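Local coordinates for NikO protein (Streptomyces tendae, PDB 4FQD) that acts as an enolpyruvyl transferase essential in nikkomycin biosynthesis and belongs to the MurA branch of the EPSP synthase family, at residues 41-46 with 229-234; 198-203 with 210-215; 233-238 with 243-248. The protein carries 4 engineered substitutions. One frame throughout, in Å; residues are numbered along the deposited sequence.

The three contacts lie on one side of the chain's centre, in one region of the inverse beta/alpha barrel. Contact 1 spans 183 residues, bringing the end of helix 34-44 to the end of helix 219-231; within that interval contact 2 sets helix 192-204 on strand 209-213. Contact 3 is the hairpin 235-248, which starts where contact 1 ends and shares Ala233 and Asp234 with it. Contacts 2 and 3 are about 9 Å apart between centres, and backbone bonds Thr210-Ile245 and Leu212-Trp243 join their strands in one sheet. Contact 1 is about 14 Å from contact 2 and 12 Å from contact 3; Ala42 and Ala43 pack on Leu201, and Arg229 bonds to Ile235.

Contact 1 of 3, residues 41-46 with 229-234; sequences VAAAAT and RDLGAD
Two helices of the inverse beta/alpha barrel meet through buried residues near their C-terminal ends, where Leu231 of helix 219-231 reaches Ala43 and Ala44 toward the C-terminal end of helix 34-44. The contact is small, 87 Å² in all, and rests on one methyl group. Leu231 CD1 lies 3.3 Å from Ala43 O, and the same methyl is 4.3 Å from Ala43 CB, so it touches both the carbonyl and the methyl of one alanine. Its approach to Ala44 is looser, 4.5 Å from Leu231 CD1 to the backbone N of Ala44. The side chain of Leu231 gets there with CG beside its own backbone N (chi1 -77°) and CD1 carried onward in an extended chi2. The Ala43 methyl points toward Leu231; the CA atoms of Ala44 and Leu231 are 8.1 Å apart. Val51 of strand 50-54 packs against both Ala44 and Leu231, while Ala43 also packs on Met224, Val227 and Leu228 of the same helix 219-231. Gly232 leaves helical geometry with phi 140°, where a side chain would collide with the Leu231 carbonyl oxygen. Beyond it the chain runs on into the hairpin that follows, and Arg229 ties this helix end to that hairpin by a hydrogen bond from NH2 to Ile235 O and a cation-pi contact with Phe237. Ala43 O, the atom that Leu231 CD1 touches, is also an acceptor within its own segment: besides a weak bond from Thr46 N, it takes a 2.8 Å hydrogen bond from Thr46 OG1, which comes in tilted 27° from the carbonyl plane.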
ATOM      1  N   VAL A  41     -15.249  21.068 -21.065  1.00 12.17           N
ATOM      2  CA  VAL A  41     -16.277  22.098 -21.009  1.00 10.33           C
ATOM      3  C   VAL A  41     -15.778  23.306 -20.222  1.00 13.32           C
ATOM      4  O   VAL A  41     -16.023  24.453 -20.601  1.00 12.24           O
ATOM      5  CB  VAL A  41     -17.579  21.552 -20.381  1.00 13.71           C
ATOM      6  CG1 VAL A  41     -18.514  22.685 -19.991  1.00 14.72           C
ATOM      7  CG2 VAL A  41     -18.269  20.594 -21.341  1.00 11.93           C
ATOM      8  N   ALA A  42     -15.064  23.038 -19.132  1.00 15.68           N
ATOM      9  CA  ALA A  42     -14.499  24.096 -18.299  1.00 13.43           C
ATOM     10  C   ALA A  42     -13.523  24.955 -19.096  1.00 11.68           C
ATOM     11  O   ALA A  42     -13.502  26.178 -18.960  1.00 12.21           O
ATOM     12  CB  ALA A  42     -13.811  23.503 -17.081  1.00 11.85           C
ATOM     13  N   ALA A  43     -12.719  24.303 -19.929  1.00  8.41           N
ATOM     14  CA  ALA A  43     -11.772  25.005 -20.786  1.00 11.20           C
ATOM     15  C   ALA A  43     -12.507  25.778 -21.875  1.00 12.09           C
ATOM     16  O   ALA A  43     -12.070  26.847 -22.296  1.00 10.43           O
ATOM     17  CB  ALA A  43     -10.791  24.024 -21.403  1.00 10.30           C
ATOM     18  N   ALA A  44     -13.631  25.225 -22.322  1.00 12.85           N
ATOM     19  CA  ALA A  44     -14.445  25.858 -23.353  1.00 15.29           C
ATOM     20  C   ALA A  44     -15.137  27.110 -22.823  1.00 13.34           C
ATOM     21  O   ALA A  44     -15.383  28.058 -23.567  1.00 14.24           O
ATOM     22  CB  ALA A  44     -15.472  24.874 -23.891  1.00 10.67           C
ATOM     23  N   ALA A  45     -15.442  27.106 -21.529  1.00 12.12           N
ATOM     24  CA  ALA A  45     -16.140  28.221 -20.897  1.00 10.79           C
ATOM     25  C   ALA A  45     -15.281  29.480 -20.850  1.00 19.14           C
ATOM     26  O   ALA A  45     -15.796  30.587 -20.688  1.00 17.96           O
ATOM     27  CB  ALA A  45     -16.590  27.835 -19.498  1.00 10.62           C
ATOM     28  N   THR A  46     -13.971  29.306 -20.990  1.00 13.70           N
ATOM     29  CA  THR A  46     -13.042  30.427 -20.950  1.00 18.64           C
ATOM     30  C   THR A  46     -12.813  31.005 -22.342  1.00 16.31           C
ATOM     31  O   THR A  46     -12.283  32.106 -22.486  1.00 13.07           O
ATOM     32  CB  THR A  46     -11.675  29.998 -20.385  1.00 12.56           C
ATOM     33  OG1 THR A  46     -10.987  29.198 -21.353  1.00 10.14           O
ATOM     34  CG2 THR A  46     -11.850  29.201 -19.102  1.00  8.62           C
ATOM     35  N   ARG A 229      -4.622  23.924 -25.521  1.00 10.22           N
ATOM     36  CA  ARG A 229      -3.649  24.116 -26.591  1.00 16.30           C
ATOM     37  C   ARG A 229      -4.341  24.387 -27.923  1.00 13.77           C
ATOM     38  O   ARG A 229      -3.950  25.290 -28.662  1.00 16.41           O
ATOM     39  CB  ARG A 229      -2.739  22.892 -26.720  1.00 12.81           C
ATOM     40  CG  ARG A 229      -1.614  22.832 -25.699  1.00 16.27           C
ATOM     41  CD  ARG A 229      -0.848  21.520 -25.801  1.00 16.58           C
ATOM     42  NE  ARG A 229       0.327  21.497 -24.934  1.00 19.09           N
ATOM     43  CZ  ARG A 229       1.069  20.417 -24.711  1.00 22.01           C
ATOM     44  NH1 ARG A 229       0.754  19.263 -25.284  1.00 18.61           N
ATOM     45  NH2 ARG A 229       2.122  20.486 -23.908  1.00 20.73           N
ATOM     46  N   ASP A 230      -5.370  23.599 -28.221  1.00 13.25           N
ATOM     47  CA  ASP A 230      -6.106  23.741 -29.471  1.00 14.08           C
ATOM     48  C   ASP A 230      -6.930  25.026 -29.499  1.00 16.94           C
ATOM     49  O   ASP A 230      -7.220  25.558 -30.569  1.00 21.26           O
ATOM     50  CB  ASP A 230      -7.009  22.527 -29.705  1.00 20.76           C
ATOM     51  CG  ASP A 230      -6.227  21.235 -29.846  1.00 26.26           C
ATOM     52  OD1 ASP A 230      -4.994  21.302 -30.039  1.00 24.62           O
ATOM     53  OD2 ASP A 230      -6.845  20.151 -29.770  1.00 25.58           O
ATOM     54  N   LEU A 231      -7.303  25.520 -28.321  1.00 12.49           N
ATOM     55  CA  LEU A 231      -8.037  26.778 -28.216  1.00 13.36           C
ATOM     56  C   LEU A 231      -7.149  27.963 -28.582  1.00 20.88           C
ATOM     57  O   LEU A 231      -7.622  28.962 -29.124  1.00 20.14           O
ATOM     58  CB  LEU A 231      -8.605  26.963 -26.805  1.00 10.39           C
ATOM     59  CG  LEU A 231      -9.856  26.160 -26.444  1.00 11.96           C
ATOM     60  CD1 LEU A 231     -10.200  26.336 -24.974  1.00  9.10           C
ATOM     61  CD2 LEU A 231     -11.027  26.574 -27.320  1.00 12.75           C
ATOM     62  N   GLY A 232      -5.859  27.847 -28.280  1.00 16.07           N
ATOM     63  CA  GLY A 232      -4.907  28.890 -28.611  1.00 20.43           C
ATOM     64  C   GLY A 232      -3.875  29.127 -27.528  1.00 19.68           C
ATOM     65  O   GLY A 232      -2.947  29.916 -27.708  1.00 24.79           O
ATOM     66  N   ALA A 233      -4.032  28.447 -26.397  1.00 14.82           N
ATOM     67  CA  ALA A 233      -3.097  28.593 -25.286  1.00 15.84           C
ATOM     68  C   ALA A 233      -1.750  27.946 -25.592  1.00 20.62           C
ATOM     69  O   ALA A 233      -1.658  27.020 -26.402  1.00 14.12           O
ATOM     70  CB  ALA A 233      -3.690  28.013 -24.009  1.00 10.74           C
ATOM     71  N   ASP A 234      -0.706  28.443 -24.935  1.00 20.63           N
ATOM     72  CA  ASP A 234       0.630  27.889 -25.087  1.00 15.79           C
ATOM     73  C   ASP A 234       1.055  27.187 -23.809  1.00 20.55           C
ATOM     74  O   ASP A 234       1.597  27.811 -22.898  1.00 20.17           O
ATOM     75  CB  ASP A 234       1.632  28.990 -25.436  1.00 18.93           C
ATOM     76  CG  ASP A 234       3.036  28.458 -25.641  1.00 27.74           C
ATOM     77  OD1 ASP A 234       3.194  27.255 -25.943  1.00 35.42           O
ATOM     78  OD2 ASP A 234       3.988  29.250 -25.502  1.00 41.35           O
TER

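Contact 2 of 3, residues 198-203 with 210-215; sequences TALLMG and TTLQHP
Thr210 and Leu212 put strand 209-213 against Gly203, Ala199 and Leu200 of helix 192-204, two elements of a beta-alpha-beta unit that begins with strand 174-176. Helix and strand run nearly antiparallel, at 166°, with their axes 9.2 Å apart. Thr210, at the start, faces the helix end: Thr210 OG1 lies 3.9 Å from Gly203 CA, and a water donates to Gly203 O and also pairs with this hydroxyl. The absence of a side chain matters here, since a CB on Gly203 would fall 3.5 Å from Thr210 CB. Thr211 turns to the other face of the sheet, and its backbone is bonded to Cys173 and Ile175. Leu212 makes the strand's apolar contact with the helix. With CG beside the backbone N (chi1 -51°), both methyls of its fork meet the Ala199 methyl, with Leu212 CD1 3.9 Å and Leu212 CD2 4.0 Å from Ala199 CB. Leu200 slants across Leu212 from the helix, its CG 3.8 Å from Leu212 CD1. Further on, His214 bonds through ND1 to Asp176 OD1 and through its O to Tyr192 OH, and Pro215 CG packs against Trp243 CE2.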
ATOM      1  N   THR A 198      -7.756  23.729 -11.767  1.00 12.80           N
ATOM      2  CA  THR A 198      -8.018  25.142 -11.531  1.00 10.40           C
ATOM      3  C   THR A 198      -6.822  26.005 -11.924  1.00 17.71           C
ATOM      4  O   THR A 198      -6.973  27.005 -12.626  1.00 14.65           O
ATOM      5  CB  THR A 198      -8.368  25.408 -10.056  1.00 13.35           C
ATOM      6  OG1 THR A 198      -9.530  24.650  -9.695  1.00 13.79           O
ATOM      7  CG2 THR A 198      -8.642  26.886  -9.830  1.00 16.63           C
ATOM      8  N   ALA A 199      -5.636  25.606 -11.473  1.00 12.97           N
ATOM      9  CA  ALA A 199      -4.412  26.351 -11.755  1.00 10.14           C
ATOM     10  C   ALA A 199      -4.134  26.447 -13.251  1.00 15.40           C
ATOM     11  O   ALA A 199      -3.695  27.488 -13.741  1.00 16.55           O
ATOM     12  CB  ALA A 199      -3.232  25.722 -11.037  1.00 12.58           C
ATOM     13  N   LEU A 200      -4.386  25.358 -13.969  1.00 11.53           N
ATOM     14  CA  LEU A 200      -4.205  25.342 -15.415  1.00 15.47           C
ATOM     15  C   LEU A 200      -5.161  26.311 -16.099  1.00 13.98           C
ATOM     16  O   LEU A 200      -4.759  27.077 -16.975  1.00 13.93           O
ATOM     17  CB  LEU A 200      -4.404  23.933 -15.969  1.00 11.62           C
ATOM     18  CG  LEU A 200      -3.148  23.071 -16.073  1.00 16.72           C
ATOM     19  CD1 LEU A 200      -3.516  21.659 -16.479  1.00 22.80           C
ATOM     20  CD2 LEU A 200      -2.180  23.679 -17.073  1.00 11.92           C
ATOM     21  N   LEU A 201      -6.425  26.271 -15.690  1.00 12.04           N
ATOM     22  CA  LEU A 201      -7.437  27.169 -16.232  1.00 16.03           C
ATOM     23  C   LEU A 201      -7.096  28.622 -15.925  1.00 14.99           C
ATOM     24  O   LEU A 201      -7.184  29.485 -16.798  1.00 17.07           O
ATOM     25  CB  LEU A 201      -8.818  26.819 -15.675  1.00 12.48           C
ATOM     26  CG  LEU A 201      -9.438  25.508 -16.164  1.00 14.07           C
ATOM     27  CD1 LEU A 201     -10.701  25.185 -15.382  1.00 18.73           C
ATOM     28  CD2 LEU A 201      -9.735  25.583 -17.653  1.00  9.48           C
ATOM     29  N   MET A 202      -6.703  28.882 -14.682  1.00 12.45           N
ATOM     30  CA  MET A 202      -6.327  30.227 -14.259  1.00 16.54           C
ATOM     31  C   MET A 202      -5.103  30.723 -15.019  1.00 16.58           C
ATOM     32  O   MET A 202      -4.998  31.905 -15.340  1.00 15.65           O
ATOM     33  CB  MET A 202      -6.056  30.266 -12.753  1.00 13.43           C
ATOM     34  CG  MET A 202      -7.292  30.074 -11.890  1.00 16.40           C
ATOM     35  SD  MET A 202      -8.550  31.332 -12.180  1.00 18.87           S
ATOM     36  CE  MET A 202      -7.670  32.814 -11.692  1.00 18.57           C
ATOM     37  N   GLY A 203      -4.178  29.811 -15.302  1.00 12.77           N
ATOM     38  CA  GLY A 203      -2.963  30.154 -16.017  1.00 12.08           C
ATOM     39  C   GLY A 203      -3.221  30.580 -17.449  1.00 15.95           C
ATOM     40  O   GLY A 203      -2.501  31.415 -17.994  1.00 13.85           O
ATOM     41  N   THR A 210       2.864  31.298 -16.096  1.00 11.79           N
ATOM     42  CA  THR A 210       2.543  30.510 -14.915  1.00 11.87           C
ATOM     43  C   THR A 210       3.243  29.156 -14.991  1.00 12.65           C
ATOM     44  O   THR A 210       3.178  28.471 -16.012  1.00 13.62           O
ATOM     45  CB  THR A 210       1.020  30.303 -14.773  1.00 14.20           C
ATOM     46  OG1 THR A 210       0.383  31.568 -14.553  1.00 13.48           O
ATOM     47  CG2 THR A 210       0.705  29.378 -13.610  1.00 10.72           C
ATOM     48  N   THR A 211       3.919  28.780 -13.911  1.00 11.25           N
ATOM     49  CA  THR A 211       4.658  27.525 -13.875  1.00 13.75           C
ATOM     50  C   THR A 211       4.127  26.596 -12.791  1.00 13.81           C
ATOM     51  O   THR A 211       4.137  26.936 -11.608  1.00 12.09           O
ATOM     52  CB  THR A 211       6.161  27.767 -13.646  1.00 14.98           C
ATOM     53  OG1 THR A 211       6.656  28.676 -14.638  1.00 17.76           O
ATOM     54  CG2 THR A 211       6.931  26.458 -13.732  1.00 13.29           C
ATOM     55  N   LEU A 212       3.665  25.419 -13.201  1.00 11.61           N
ATOM     56  CA  LEU A 212       3.108  24.448 -12.267  1.00 13.97           C
ATOM     57  C   LEU A 212       4.069  23.288 -12.042  1.00 15.09           C
ATOM     58  O   LEU A 212       4.686  22.786 -12.981  1.00 15.87           O
ATOM     59  CB  LEU A 212       1.760  23.931 -12.772  1.00 10.32           C
ATOM     60  CG  LEU A 212       0.745  25.004 -13.169  1.00 13.04           C
ATOM     61  CD1 LEU A 212      -0.598  24.378 -13.515  1.00 12.10           C
ATOM     62  CD2 LEU A 212       0.595  26.044 -12.069  1.00 11.52           C
ATOM     63  N   GLN A 213       4.187  22.861 -10.790  1.00 20.33           N
ATOM     64  CA  GLN A 213       5.138  21.816 -10.430  1.00 19.91           C
ATOM     65  C   GLN A 213       4.444  20.567  -9.902  1.00 14.14           C
ATOM     66  O   GLN A 213       3.509  20.660  -9.110  1.00 14.79           O
ATOM     67  CB  GLN A 213       6.115  22.340  -9.383  1.00 19.60           C
ATOM     68  CG  GLN A 213       7.503  21.799  -9.551  1.00 24.91           C
ATOM     69  CD  GLN A 213       8.162  22.306 -10.816  1.00 39.20           C
ATOM     70  OE1 GLN A 213       8.890  21.574 -11.482  1.00 35.42           O
ATOM     71  NE2 GLN A 213       7.921  23.572 -11.144  1.00 28.82           N
ATOM     72  N   HIS A 214       4.924  19.403 -10.336  1.00 12.77           N
ATOM     73  CA  HIS A 214       4.352  18.111  -9.949  1.00 17.08           C
ATOM     74  C   HIS A 214       2.845  18.035 -10.187  1.00 15.94           C
ATOM     75  O   HIS A 214       2.071  17.912  -9.236  1.00 15.39           O
ATOM     76  CB  HIS A 214       4.659  17.798  -8.482  1.00 15.49           C
ATOM     77  CG  HIS A 214       6.113  17.884  -8.133  1.00 18.32           C
ATOM     78  ND1 HIS A 214       6.645  18.929  -7.412  1.00 18.12           N
ATOM     79  CD2 HIS A 214       7.145  17.050  -8.408  1.00 19.21           C
ATOM     80  CE1 HIS A 214       7.942  18.739  -7.255  1.00 22.29           C
ATOM     81  NE2 HIS A 214       8.273  17.607  -7.851  1.00 28.66           N
ATOM     82  N   PRO A 215       2.420  18.100 -11.457  1.00 13.15           N
ATOM     83  CA  PRO A 215       0.987  18.149 -11.763  1.00 16.06           C
ATOM     84  C   PRO A 215       0.318  16.777 -11.745  1.00 12.88           C
ATOM     85  O   PRO A 215       0.991  15.748 -11.808  1.00 11.32           O
ATOM     86  CB  PRO A 215       0.968  18.714 -13.182  1.00 15.25           C
ATOM     87  CG  PRO A 215       2.225  18.191 -13.788  1.00 13.93           C
ATOM     88  CD  PRO A 215       3.245  18.141 -12.678  1.00 12.64           C
TER
HETATM   89  O   HOH W   1      -0.659  32.875 -16.414  1.00 11.19           O

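Contact 3 of 3, residues 233-238 with 243-248; sequences ADIEFA and WVIHGR
Phe237 and Trp243 lie side by side where the two strands approach the turn, and their rings form an offset stack, with the phenyl and five-membered ring centroids 4.1 Å apart and the planes at 21°. The rings overlap face to face but displaced, with Phe237 CD1 and CE1 over the indole near its rim: Phe237 CE1 sits 3.4 Å from Trp243 CE2. On the same face of the sheet, Ile235 and Ile245 nestle together, their CG1 atoms 4.2 Å apart, and Val225 of helix 219-231 packs against both Ile235 and Trp243. Without the indole, as with an alanine here, the Phe237 ring is likely to lose its stacking partner and a gap to open beside Val221 and Val225. The opposite face carries Glu236 and Val244. Glu236, its chain extended with CG anti to the backbone N (chi1 171°), reaches across to His246, whose NE2 donates to Glu236 OE1 at 3.1 Å in the ring plane. Val244 CG1 lies under one face of that imidazole, and Val244 CG2 touches Ala238 CB. Asp234 runs alongside the ring. Paired backbone bonds between Glu236 and Val244, and one from His246 N to Asp234 O, join the strands as an antiparallel beta hairpin, at the edge of a four-stranded sheet of the inverse barrel.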
ATOM      1  N   ALA A 233      -4.032  28.447 -26.397  1.00 14.82           N
ATOM      2  CA  ALA A 233      -3.097  28.593 -25.286  1.00 15.84           C
ATOM      3  C   ALA A 233      -1.750  27.946 -25.592  1.00 20.62           C
ATOM      4  O   ALA A 233      -1.658  27.020 -26.402  1.00 14.12           O
ATOM      5  CB  ALA A 233      -3.690  28.013 -24.009  1.00 10.74           C
ATOM      6  N   ASP A 234      -0.706  28.443 -24.935  1.00 20.63           N
ATOM      7  CA  ASP A 234       0.630  27.889 -25.087  1.00 15.79           C
ATOM      8  C   ASP A 234       1.055  27.187 -23.809  1.00 20.55           C
ATOM      9  O   ASP A 234       1.597  27.811 -22.898  1.00 20.17           O
ATOM     10  CB  ASP A 234       1.632  28.990 -25.436  1.00 18.93           C
ATOM     11  CG  ASP A 234       3.036  28.458 -25.641  1.00 27.74           C
ATOM     12  OD1 ASP A 234       3.194  27.255 -25.943  1.00 35.42           O
ATOM     13  OD2 ASP A 234       3.988  29.250 -25.502  1.00 41.35           O
ATOM     14  N   ILE A 235       0.797  25.888 -23.735  1.00 17.56           N
ATOM     15  CA  ILE A 235       1.186  25.101 -22.573  1.00 21.50           C
ATOM     16  C   ILE A 235       2.401  24.225 -22.891  1.00 21.12           C
ATOM     17  O   ILE A 235       2.392  23.441 -23.842  1.00 22.78           O
ATOM     18  CB  ILE A 235       0.013  24.224 -22.091  1.00 18.15           C
ATOM     19  CG1 ILE A 235      -1.192  25.103 -21.746  1.00 16.22           C
ATOM     20  CG2 ILE A 235       0.428  23.400 -20.891  1.00 18.13           C
ATOM     21  CD1 ILE A 235      -2.394  24.321 -21.283  1.00 19.90           C
ATOM     22  N   GLU A 236       3.447  24.359 -22.085  1.00 19.96           N
ATOM     23  CA  GLU A 236       4.714  23.702 -22.375  1.00 20.79           C
ATOM     24  C   GLU A 236       5.148  22.731 -21.285  1.00 21.38           C
ATOM     25  O   GLU A 236       5.106  23.056 -20.103  1.00 15.14           O
ATOM     26  CB  GLU A 236       5.788  24.764 -22.589  1.00 24.29           C
ATOM     27  CG  GLU A 236       7.200  24.248 -22.682  1.00 26.81           C
ATOM     28  CD  GLU A 236       8.206  25.382 -22.731  1.00 43.68           C
ATOM     29  OE1 GLU A 236       7.791  26.562 -22.718  1.00 35.25           O
ATOM     30  OE2 GLU A 236       9.417  25.093 -22.781  1.00 51.49           O
ATOM     31  N   PHE A 237       5.562  21.535 -21.693  1.00 17.06           N
ATOM     32  CA  PHE A 237       6.098  20.547 -20.764  1.00 20.00           C
ATOM     33  C   PHE A 237       7.616  20.694 -20.703  1.00 24.33           C
ATOM     34  O   PHE A 237       8.345  19.938 -21.347  1.00 26.64           O
ATOM     35  CB  PHE A 237       5.730  19.136 -21.216  1.00 18.51           C
ATOM     36  CG  PHE A 237       4.252  18.850 -21.180  1.00 23.51           C
ATOM     37  CD1 PHE A 237       3.373  19.693 -20.514  1.00 22.21           C
ATOM     38  CD2 PHE A 237       3.744  17.731 -21.813  1.00 22.24           C
ATOM     39  CE1 PHE A 237       2.017  19.418 -20.488  1.00 18.75           C
ATOM     40  CE2 PHE A 237       2.393  17.451 -21.789  1.00 25.78           C
ATOM     41  CZ  PHE A 237       1.526  18.296 -21.125  1.00 19.47           C
ATOM     42  N   ALA A 238       8.082  21.679 -19.936  1.00 23.34           N
ATOM     43  CA  ALA A 238       9.509  21.975 -19.812  1.00 21.02           C
ATOM     44  C   ALA A 238      10.298  20.813 -19.221  1.00 28.37           C
ATOM     45  O   ALA A 238      11.411  20.520 -19.656  1.00 36.52           O
ATOM     46  CB  ALA A 238       9.710  23.229 -18.973  1.00 19.89           C
ATOM     47  N   TRP A 243       5.310  22.136 -15.775  1.00 12.93           N
ATOM     48  CA  TRP A 243       4.424  22.631 -16.821  1.00 14.58           C
ATOM     49  C   TRP A 243       4.406  24.153 -16.822  1.00 16.53           C
ATOM     50  O   TRP A 243       4.184  24.781 -15.785  1.00 13.45           O
ATOM     51  CB  TRP A 243       3.005  22.088 -16.635  1.00 13.59           C
ATOM     52  CG  TRP A 243       2.881  20.623 -16.911  1.00 17.89           C
ATOM     53  CD1 TRP A 243       3.888  19.761 -17.238  1.00 17.62           C
ATOM     54  CD2 TRP A 243       1.683  19.845 -16.891  1.00 16.06           C
ATOM     55  NE1 TRP A 243       3.391  18.496 -17.420  1.00 15.43           N
ATOM     56  CE2 TRP A 243       2.029  18.519 -17.211  1.00 17.03           C
ATOM     57  CE3 TRP A 243       0.337  20.137 -16.630  1.00 18.20           C
ATOM     58  CZ2 TRP A 243       1.098  17.490 -17.279  1.00 17.54           C
ATOM     59  CZ3 TRP A 243      -0.592  19.115 -16.698  1.00 12.88           C
ATOM     60  CH2 TRP A 243      -0.208  17.808 -17.019  1.00  9.45           C
ATOM     61  N   VAL A 244       4.644  24.741 -17.989  1.00 12.74           N
ATOM     62  CA  VAL A 244       4.699  26.191 -18.119  1.00 14.25           C
ATOM     63  C   VAL A 244       3.585  26.707 -19.025  1.00 17.70           C
ATOM     64  O   VAL A 244       3.485  26.312 -20.186  1.00 15.90           O
ATOM     65  CB  VAL A 244       6.061  26.652 -18.678  1.00 16.90           C
ATOM     66  CG1 VAL A 244       6.066  28.156 -18.895  1.00 11.90           C
ATOM     67  CG2 VAL A 244       7.187  26.238 -17.743  1.00  9.98           C
ATOM     68  N   ILE A 245       2.750  27.588 -18.486  1.00 15.24           N
ATOM     69  CA  ILE A 245       1.669  28.184 -19.259  1.00 14.86           C
ATOM     70  C   ILE A 245       1.962  29.645 -19.575  1.00 16.85           C
ATOM     71  O   ILE A 245       1.868  30.509 -18.702  1.00 14.20           O
ATOM     72  CB  ILE A 245       0.318  28.109 -18.519  1.00 15.96           C
ATOM     73  CG1 ILE A 245       0.017  26.677 -18.073  1.00 12.21           C
ATOM     74  CG2 ILE A 245      -0.801  28.656 -19.398  1.00 10.25           C
ATOM     75  CD1 ILE A 245       0.283  26.428 -16.605  1.00 11.71           C
ATOM     76  N   HIS A 246       2.320  29.918 -20.823  1.00 12.70           N
ATOM     77  CA  HIS A 246       2.521  31.290 -21.265  1.00 17.52           C
ATOM     78  C   HIS A 246       1.166  31.914 -21.572  1.00 15.58           C
ATOM     79  O   HIS A 246       0.749  31.990 -22.727  1.00 14.51           O
ATOM     80  CB  HIS A 246       3.432  31.333 -22.489  1.00 15.46           C
ATOM     81  CG  HIS A 246       4.757  30.671 -22.274  1.00 20.39           C
ATOM     82  ND1 HIS A 246       5.753  31.232 -21.505  1.00 22.24           N
ATOM     83  CD2 HIS A 246       5.248  29.492 -22.724  1.00 23.33           C
ATOM     84  CE1 HIS A 246       6.802  30.429 -21.492  1.00 25.98           C
ATOM     85  NE2 HIS A 246       6.523  29.366 -22.224  1.00 18.84           N
ATOM     86  N   GLY A 247       0.482  32.353 -20.521  1.00 13.46           N
ATOM     87  CA  GLY A 247      -0.870  32.865 -20.643  1.00 16.03           C
ATOM     88  C   GLY A 247      -0.967  34.199 -21.356  1.00 15.73           C
ATOM     89  O   GLY A 247      -0.202  35.122 -21.082  1.00 14.11           O
ATOM     90  N   ARG A 248      -1.924  34.294 -22.272  1.00 19.10           N
ATOM     91  CA  ARG A 248      -2.161  35.520 -23.020  1.00 19.35           C
ATOM     92  C   ARG A 248      -3.605  35.985 -22.859  1.00 19.22           C
ATOM     93  O   ARG A 248      -4.139  36.699 -23.706  1.00 23.61           O
ATOM     94  CB  ARG A 248      -1.824  35.318 -24.497  1.00 19.42           C
ATOM     95  CG  ARG A 248      -0.440  35.799 -24.887  1.00 23.77           C
ATOM     96  CD  ARG A 248       0.144  34.985 -26.033  1.00 33.59           C
ATOM     97  NE  ARG A 248      -0.839  34.691 -27.072  1.00 35.99           N
ATOM     98  CZ  ARG A 248      -1.296  33.472 -27.344  1.00 43.81           C
ATOM     99  NH1 ARG A 248      -0.859  32.426 -26.656  1.00 30.46           N
ATOM    100  NH2 ARG A 248      -2.191  33.300 -28.307  1.00 50.11           N
TER